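Local coordinates for amino Transferase (Eubacterium rectale, PDB 3ELE), which probably transfers amino groups between amino acids and keto acids, using bound pyridoxal-5'-phosphate, as in other class I and II aminotransferases, at residues T62-S66 against V67-G71; Q76-V79 against E80-A83; T187-S190 against E191-K195. All blocks are in the same frame, centred on the assembly; numbering follows the deposited sequence.

Contact 1: T62-S66 against V67-G71; sequences TDYDS and VALHG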
loop_
_atom_site.group_PDB
_atom_site.type_symbol
_atom_site.label_atom_id
_atom_site.label_comp_id
_atom_site.label_asym_id
_atom_site.label_seq_id
_atom_site.Cartn_x
_atom_site.Cartn_y
_atom_site.Cartn_z
ATOM N N THR A 62 19.288 -12.122 11.088
ATOM C CA THR A 62 20.520 -12.880 11.375
ATOM C C THR A 62 20.564 -14.299 10.777
ATOM O O THR A 62 21.620 -14.707 10.289
ATOM C CB THR A 62 20.760 -12.976 12.910
ATOM O OG1 THR A 62 20.701 -11.667 13.476
ATOM C CG2 THR A 62 22.124 -13.585 13.234
ATOM N N ASP A 63 19.434 -15.025 10.799
ATOM C CA ASP A 63 19.376 -16.458 10.406
ATOM C C ASP A 63 18.543 -16.873 9.191
ATOM O O ASP A 63 18.767 -17.953 8.652
ATOM C CB ASP A 63 18.866 -17.271 11.605
ATOM C CG ASP A 63 19.720 -17.091 12.860
ATOM O OD1 ASP A 63 20.949 -16.860 12.760
ATOM O OD2 ASP A 63 19.148 -17.196 13.960
ATOM N N TYR A 64 17.589 -16.058 8.764
ATOM C CA TYR A 64 16.738 -16.409 7.614
ATOM C C TYR A 64 17.514 -16.023 6.345
ATOM O O TYR A 64 18.124 -14.951 6.317
ATOM C CB TYR A 64 15.401 -15.654 7.700
ATOM C CG TYR A 64 14.233 -16.285 6.966
ATOM C CD1 TYR A 64 14.085 -16.144 5.587
ATOM C CD2 TYR A 64 13.249 -16.997 7.663
ATOM C CE1 TYR A 64 12.992 -16.715 4.905
ATOM C CE2 TYR A 64 12.147 -17.567 7.004
ATOM C CZ TYR A 64 12.026 -17.426 5.623
ATOM O OH TYR A 64 10.938 -17.987 4.979
ATOM N N ASP A 65 17.544 -16.908 5.340
ATOM C CA ASP A 65 18.169 -16.628 4.019
ATOM C C ASP A 65 17.720 -15.225 3.536
ATOM O O ASP A 65 16.514 -14.992 3.389
ATOM C CB ASP A 65 17.724 -17.693 3.004
ATOM C CG ASP A 65 18.235 -17.432 1.596
ATOM O OD1 ASP A 65 19.418 -17.694 1.342
ATOM O OD2 ASP A 65 17.431 -17.005 0.728
ATOM N N SER A 66 18.680 -14.314 3.333
ATOM C CA SER A 66 18.395 -12.914 2.948
ATOM C C SER A 66 17.543 -12.744 1.685
ATOM O O SER A 66 16.648 -11.900 1.677
ATOM C CB SER A 66 19.689 -12.104 2.800
ATOM O OG SER A 66 19.413 -10.750 2.479
ATOM N N VAL A 67 17.818 -13.522 0.634
ATOM C CA VAL A 67 17.010 -13.443 -0.613
ATOM C C VAL A 67 15.533 -13.810 -0.334
ATOM O O VAL A 67 14.602 -13.098 -0.768
ATOM C CB VAL A 67 17.555 -14.353 -1.747
ATOM C CG1 VAL A 67 16.572 -14.398 -2.928
ATOM C CG2 VAL A 67 18.919 -13.887 -2.208
ATOM N N ALA A 68 15.356 -14.912 0.400
ATOM C CA ALA A 68 14.046 -15.424 0.796
ATOM C C ALA A 68 13.337 -14.485 1.787
ATOM O O ALA A 68 12.151 -14.215 1.625
ATOM C CB ALA A 68 14.194 -16.832 1.385
ATOM N N LEU A 69 14.066 -13.997 2.798
ATOM C CA LEU A 69 13.533 -13.030 3.787
ATOM C C LEU A 69 12.958 -11.773 3.119
ATOM O O LEU A 69 11.799 -11.407 3.344
ATOM C CB LEU A 69 14.630 -12.600 4.779
ATOM C CG LEU A 69 14.288 -11.617 5.911
ATOM C CD1 LEU A 69 13.096 -12.082 6.745
ATOM C CD2 LEU A 69 15.517 -11.387 6.790
ATOM N N HIS A 70 13.753 -11.164 2.240
ATOM C CA HIS A 70 13.373 -9.889 1.599
ATOM C C HIS A 70 12.606 -9.971 0.283
ATOM O O HIS A 70 12.239 -8.931 -0.251
ATOM C CB HIS A 70 14.622 -9.013 1.432
ATOM C CG HIS A 70 15.319 -8.735 2.725
ATOM N ND1 HIS A 70 14.719 -8.040 3.746
ATOM C CD2 HIS A 70 16.559 -9.052 3.160
ATOM C CE1 HIS A 70 15.559 -7.941 4.759
ATOM N NE2 HIS A 70 16.685 -8.543 4.428
ATOM N N GLY A 71 12.342 -11.182 -0.212
ATOM C CA GLY A 71 11.694 -11.380 -1.503
ATOM C C GLY A 71 10.204 -11.162 -1.491
ATOM O O GLY A 71 9.597 -11.089 -0.425
#

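Contact 2: Q76-V79 against E80-A83; sequences QGDV and ETRA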
loop_
_atom_site.group_PDB
_atom_site.type_symbol
_atom_site.label_atom_id
_atom_site.label_comp_id
_atom_site.label_asym_id
_atom_site.label_seq_id
_atom_site.Cartn_x
_atom_site.Cartn_y
_atom_site.Cartn_z
ATOM N N GLN A 76 -1.447 -12.566 -1.828
ATOM C CA GLN A 76 -2.226 -12.759 -0.615
ATOM C C GLN A 76 -1.417 -12.949 0.654
ATOM O O GLN A 76 -1.997 -12.900 1.719
ATOM C CB GLN A 76 -3.255 -13.906 -0.760
ATOM C CG GLN A 76 -2.730 -15.363 -0.904
ATOM C CD GLN A 76 -2.454 -15.792 -2.343
ATOM O OE1 GLN A 76 -1.940 -15.022 -3.153
ATOM N NE2 GLN A 76 -2.766 -17.035 -2.646
ATOM N N GLY A 77 -0.101 -13.173 0.533
ATOM C CA GLY A 77 0.825 -13.326 1.648
ATOM C C GLY A 77 1.296 -14.756 1.780
ATOM O O GLY A 77 0.676 -15.665 1.214
ATOM N N ASP A 78 2.389 -14.957 2.530
ATOM C CA ASP A 78 2.926 -16.289 2.816
ATOM C C ASP A 78 1.838 -17.186 3.414
ATOM O O ASP A 78 1.086 -16.757 4.307
ATOM C CB ASP A 78 4.060 -16.242 3.871
ATOM C CG ASP A 78 5.396 -15.737 3.341
ATOM O OD1 ASP A 78 5.641 -15.768 2.120
ATOM O OD2 ASP A 78 6.242 -15.344 4.189
ATOM N N VAL A 79 1.793 -18.433 2.962
ATOM C CA VAL A 79 0.838 -19.415 3.493
ATOM C C VAL A 79 1.119 -19.675 4.990
ATOM O O VAL A 79 0.195 -19.879 5.745
ATOM C CB VAL A 79 0.836 -20.736 2.654
ATOM C CG1 VAL A 79 2.165 -21.512 2.806
ATOM C CG2 VAL A 79 -0.348 -21.616 3.023
ATOM N N GLU A 80 2.383 -19.597 5.405
ATOM C CA GLU A 80 2.793 -19.796 6.807
ATOM C C GLU A 80 2.275 -18.690 7.733
ATOM O O GLU A 80 1.916 -18.949 8.892
ATOM C CB GLU A 80 4.315 -19.924 6.941
ATOM C CG GLU A 80 4.913 -21.160 6.241
ATOM C CD GLU A 80 5.268 -20.972 4.745
ATOM O OE1 GLU A 80 5.095 -19.861 4.147
ATOM O OE2 GLU A 80 5.743 -21.974 4.173
ATOM N N THR A 81 2.250 -17.464 7.208
ATOM C CA THR A 81 1.704 -16.317 7.915
ATOM C C THR A 81 0.178 -16.452 8.035
ATOM O O THR A 81 -0.369 -16.340 9.136
ATOM C CB THR A 81 2.128 -15.006 7.251
ATOM O OG1 THR A 81 3.562 -14.925 7.325
ATOM C CG2 THR A 81 1.484 -13.787 7.954
ATOM N N ARG A 82 -0.484 -16.702 6.909
ATOM C CA ARG A 82 -1.936 -16.889 6.875
ATOM C C ARG A 82 -2.394 -18.088 7.730
ATOM O O ARG A 82 -3.376 -17.968 8.485
ATOM C CB ARG A 82 -2.421 -17.015 5.430
ATOM C CG ARG A 82 -2.285 -15.717 4.687
ATOM C CD ARG A 82 -2.756 -15.788 3.289
ATOM N NE ARG A 82 -1.887 -16.596 2.427
ATOM C CZ ARG A 82 -2.228 -17.703 1.750
ATOM N NH1 ARG A 82 -3.445 -18.222 1.774
ATOM N NH2 ARG A 82 -1.309 -18.307 1.005
ATOM N N ALA A 83 -1.668 -19.209 7.621
ATOM C CA ALA A 83 -1.919 -20.430 8.431
ATOM C C ALA A 83 -1.849 -20.156 9.931
ATOM O O ALA A 83 -2.746 -20.552 10.655
ATOM C CB ALA A 83 -0.943 -21.560 8.053
HETATM O O HOH W 1 5.647 -16.478 6.543
#

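Contact 3: T187-S190 against E191-K195; sequences TVYS and EETIK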
loop_
_atom_site.group_PDB
_atom_site.type_symbol
_atom_site.label_atom_id
_atom_site.label_comp_id
_atom_site.label_asym_id
_atom_site.label_seq_id
_atom_site.Cartn_x
_atom_site.Cartn_y
_atom_site.Cartn_z
ATOM N N THR A 187 -16.588 2.567 22.885
ATOM C CA THR A 187 -17.655 1.622 23.142
ATOM C C THR A 187 -17.259 0.236 22.614
ATOM O O THR A 187 -16.327 0.112 21.813
ATOM C CB THR A 187 -18.988 2.055 22.480
ATOM O OG1 THR A 187 -20.062 1.304 23.057
ATOM C CG2 THR A 187 -18.951 1.869 20.935
ATOM N N VAL A 188 -17.936 -0.789 23.124
ATOM C CA VAL A 188 -17.751 -2.165 22.680
ATOM C C VAL A 188 -19.141 -2.721 22.467
ATOM O O VAL A 188 -19.937 -2.736 23.407
ATOM C CB VAL A 188 -16.978 -3.035 23.681
ATOM C CG1 VAL A 188 -16.976 -4.517 23.230
ATOM C CG2 VAL A 188 -15.567 -2.549 23.827
ATOM N N TYR A 189 -19.446 -3.165 21.253
ATOM C CA TYR A 189 -20.772 -3.739 20.972
ATOM C C TYR A 189 -20.938 -5.102 21.643
ATOM O O TYR A 189 -20.068 -5.978 21.526
ATOM C CB TYR A 189 -21.089 -3.838 19.479
ATOM C CG TYR A 189 -21.110 -2.520 18.705
ATOM C CD1 TYR A 189 -21.598 -1.329 19.273
ATOM C CD2 TYR A 189 -20.713 -2.479 17.362
ATOM C CE1 TYR A 189 -21.637 -0.128 18.540
ATOM C CE2 TYR A 189 -20.756 -1.283 16.630
ATOM C CZ TYR A 189 -21.219 -0.113 17.224
ATOM O OH TYR A 189 -21.251 1.057 16.502
ATOM N N SER A 190 -22.027 -5.242 22.401
ATOM C CA SER A 190 -22.358 -6.474 23.112
ATOM C C SER A 190 -22.813 -7.541 22.137
ATOM O O SER A 190 -23.192 -7.231 21.002
ATOM C CB SER A 190 -23.506 -6.221 24.100
ATOM O OG SER A 190 -24.677 -5.798 23.399
ATOM N N GLU A 191 -22.824 -8.789 22.604
ATOM C CA GLU A 191 -23.338 -9.914 21.816
ATOM C C GLU A 191 -24.756 -9.613 21.333
ATOM O O GLU A 191 -25.092 -9.896 20.173
ATOM C CB GLU A 191 -23.354 -11.210 22.634
ATOM C CG GLU A 191 -23.667 -12.434 21.801
ATOM C CD GLU A 191 -23.755 -13.730 22.591
ATOM O OE1 GLU A 191 -24.316 -13.733 23.719
ATOM O OE2 GLU A 191 -23.316 -14.761 22.034
ATOM N N GLU A 192 -25.572 -9.039 22.220
ATOM C CA GLU A 192 -26.950 -8.682 21.903
ATOM C C GLU A 192 -27.003 -7.695 20.723
ATOM O O GLU A 192 -27.779 -7.895 19.791
ATOM C CB GLU A 192 -27.669 -8.140 23.149
ATOM C CG GLU A 192 -29.140 -7.804 22.952
ATOM C CD GLU A 192 -29.823 -7.340 24.233
ATOM O OE1 GLU A 192 -29.435 -7.775 25.344
ATOM O OE2 GLU A 192 -30.777 -6.543 24.121
ATOM N N THR A 193 -26.166 -6.661 20.765
ATOM C CA THR A 193 -26.072 -5.675 19.675
ATOM C C THR A 193 -25.644 -6.335 18.356
ATOM O O THR A 193 -26.257 -6.089 17.315
ATOM C CB THR A 193 -25.108 -4.540 20.056
ATOM O OG1 THR A 193 -25.662 -3.837 21.165
ATOM C CG2 THR A 193 -24.888 -3.572 18.919
ATOM N N ILE A 194 -24.628 -7.202 18.427
ATOM C CA ILE A 194 -24.123 -7.939 17.266
ATOM C C ILE A 194 -25.210 -8.886 16.711
ATOM O O ILE A 194 -25.360 -8.971 15.492
ATOM C CB ILE A 194 -22.771 -8.684 17.580
ATOM C CG1 ILE A 194 -21.638 -7.685 17.973
ATOM C CG2 ILE A 194 -22.335 -9.578 16.403
ATOM C CD1 ILE A 194 -21.250 -6.624 16.879
ATOM N N LYS A 195 -25.975 -9.550 17.591
ATOM C CA LYS A 195 -27.084 -10.444 17.178
ATOM C C LYS A 195 -28.240 -9.671 16.512
ATOM O O LYS A 195 -28.727 -10.106 15.477
ATOM C CB LYS A 195 -27.623 -11.282 18.353
ATOM C CG LYS A 195 -26.689 -12.407 18.794
ATOM C CD LYS A 195 -27.013 -12.958 20.179
ATOM C CE LYS A 195 -28.327 -13.690 20.264
ATOM N NZ LYS A 195 -28.589 -14.191 21.674
#

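Contact 1: T62-S66 against V67-G71
Asp65 and Ala68 illustrate side-chain N-capping: the chain leaves helix 51-63 at Tyr64 and, after Asp65, enters the short helix 66-70 at Ser66. Asp65, at the N-cap, offers its carboxylate to the start of the new helix. Asp65 OD2 accepts from Ala68 N at 3.0 Å, met on the anti side of the oxygen and 27° out of the carboxylate plane. With CG turned opposite the backbone N (chi1 176°), the carboxylate reaches forward to that amide.

Backbone bonds take over from there. Asp65 O receives Leu69 N at 2.7 Å, and Ser66 O receives His70 N at 3.0 Å.

The apolar part belongs to Tyr64. Ala68 CB meets the edge of its ring, 3.7 Å from Tyr64 CE1, while Tyr64 CD1 lies 3.7 Å from Leu69 CB. Tyr64 and Leu69 also both touch Lys294 of helix 290-296. An alanine in place of Tyr64 would remove the ring and is likely to leave one flank of Ala68 and Leu69 without its cover.

At the far end, Leu69 CG sits over one face of the His70 imidazole. His70 ND1 is hydrogen-bonded to Glu255 OE2 and His70 NE2 to Asn54 OD1, both of the second subunit, so the turn belongs to the dimer interface. Ser66 OG lies in the plane of that imidazole, at its edge, 3.4 Å from His70 CD2.

Contact 2: Q76-V79 against E80-A83
Val79, Arg82 and Asp78 carry this contact, a helix start in which an arginine from the first turn reaches back to the preceding loop. Arg82 bends at chi3 (-70°), which carries its guanidinium beside the carbonyl of Gly77. Arg82 NE donates to Gly77 O at 3.0 Å, approaching from above the carbonyl plane, and Arg82 NH2 adds a weak bond to the same oxygen. Gln76 CG lies over the centre of one guanidinium face, 3.6 Å from Arg82 CZ.

Val79 crosses Arg82 at about a right angle, its CB 3.6 Å from Arg82 NH2. Val79 CG1 points the other way, 3.6 Å from Glu80 OE1, and Val79 O accepts from Ala83 N at 2.7 Å.

Asp78 occupies the N-cap position, yet its carboxylate makes no capping bond. A water donates to both Asp78 OD2 and Thr81 OG1, and Asp78 O takes Arg82 N in a nearly straight bond of 3.0 Å. Lys294 forms a salt bridge with Asp78, and Gln293 O bonds to Thr81 OG1.

Since Arg82 NH1 also forms a salt bridge with Asp100, the guanidinium is gripped from two directions, which probably fixes its rotation and lets one charge join loop, helix and the approach to strand 102-105.

Contact 3: T187-S190 against E191-K195
Tyr189 and Thr193 cross obliquely where the loop following strand 173-178 enters helix 191-208, a helix N-terminus with serine at the N-cap. The methyl does the touching: Thr193 CG2 lies 3.8 Å from Tyr189 CB and comes close to the near end of the ring, whose hydroxyl end extends away from the helix start. Ile194 meets the same carbon, its CD1 3.8 Å from Tyr189 CB, so the root of the tyrosine is met by two side chains, from directions about a right angle apart. Both Tyr189 and Ile194 also rest on Ile178 of strand 173-178, joining the helix start to the large mixed sheet.

The threonine's other branch turns to Ser190. With Thr193 OG1 opposite its own carbonyl carbon (chi1 -65°), the hydroxyl comes within 3.1 Å of Ser190 OG, which is also 3.1 Å from Thr193 N. In the backbone, Ser190 O accepts Ile194 N at 2.9 Å with an N-H...O angle of 167°.

Gln159 OE1 hydrogen-bonds both Thr193 OG1 and Ser190 N. Thr193 thus works with opposite chemistries on its two branches, the methyl against tyrosine and the hydroxyl within a polar cluster, and this division probably restricts its rotation.

How the contacts relate
From the N terminus, the three contacts come in series; none nests within or crosses another. Contact 1 closes the turn from helix 51-63 into helix 66-70, and contact 2 closes the next helix entrance, into helix 79-93. Their centres are 16 Å apart, their nearest atoms about 5 Å. They share a neighbour in Lys294 of helix 290-296, which packs on contact 1 and pairs with contact 2. Only contact 1 reaches the second subunit. Contact 3, its centre 30 Å from that of contact 2, closes the start of helix 191-208 against strand 173-178. All three lie where a helix begins, but only in contact 1 does the N-cap side chain make an established capping bond.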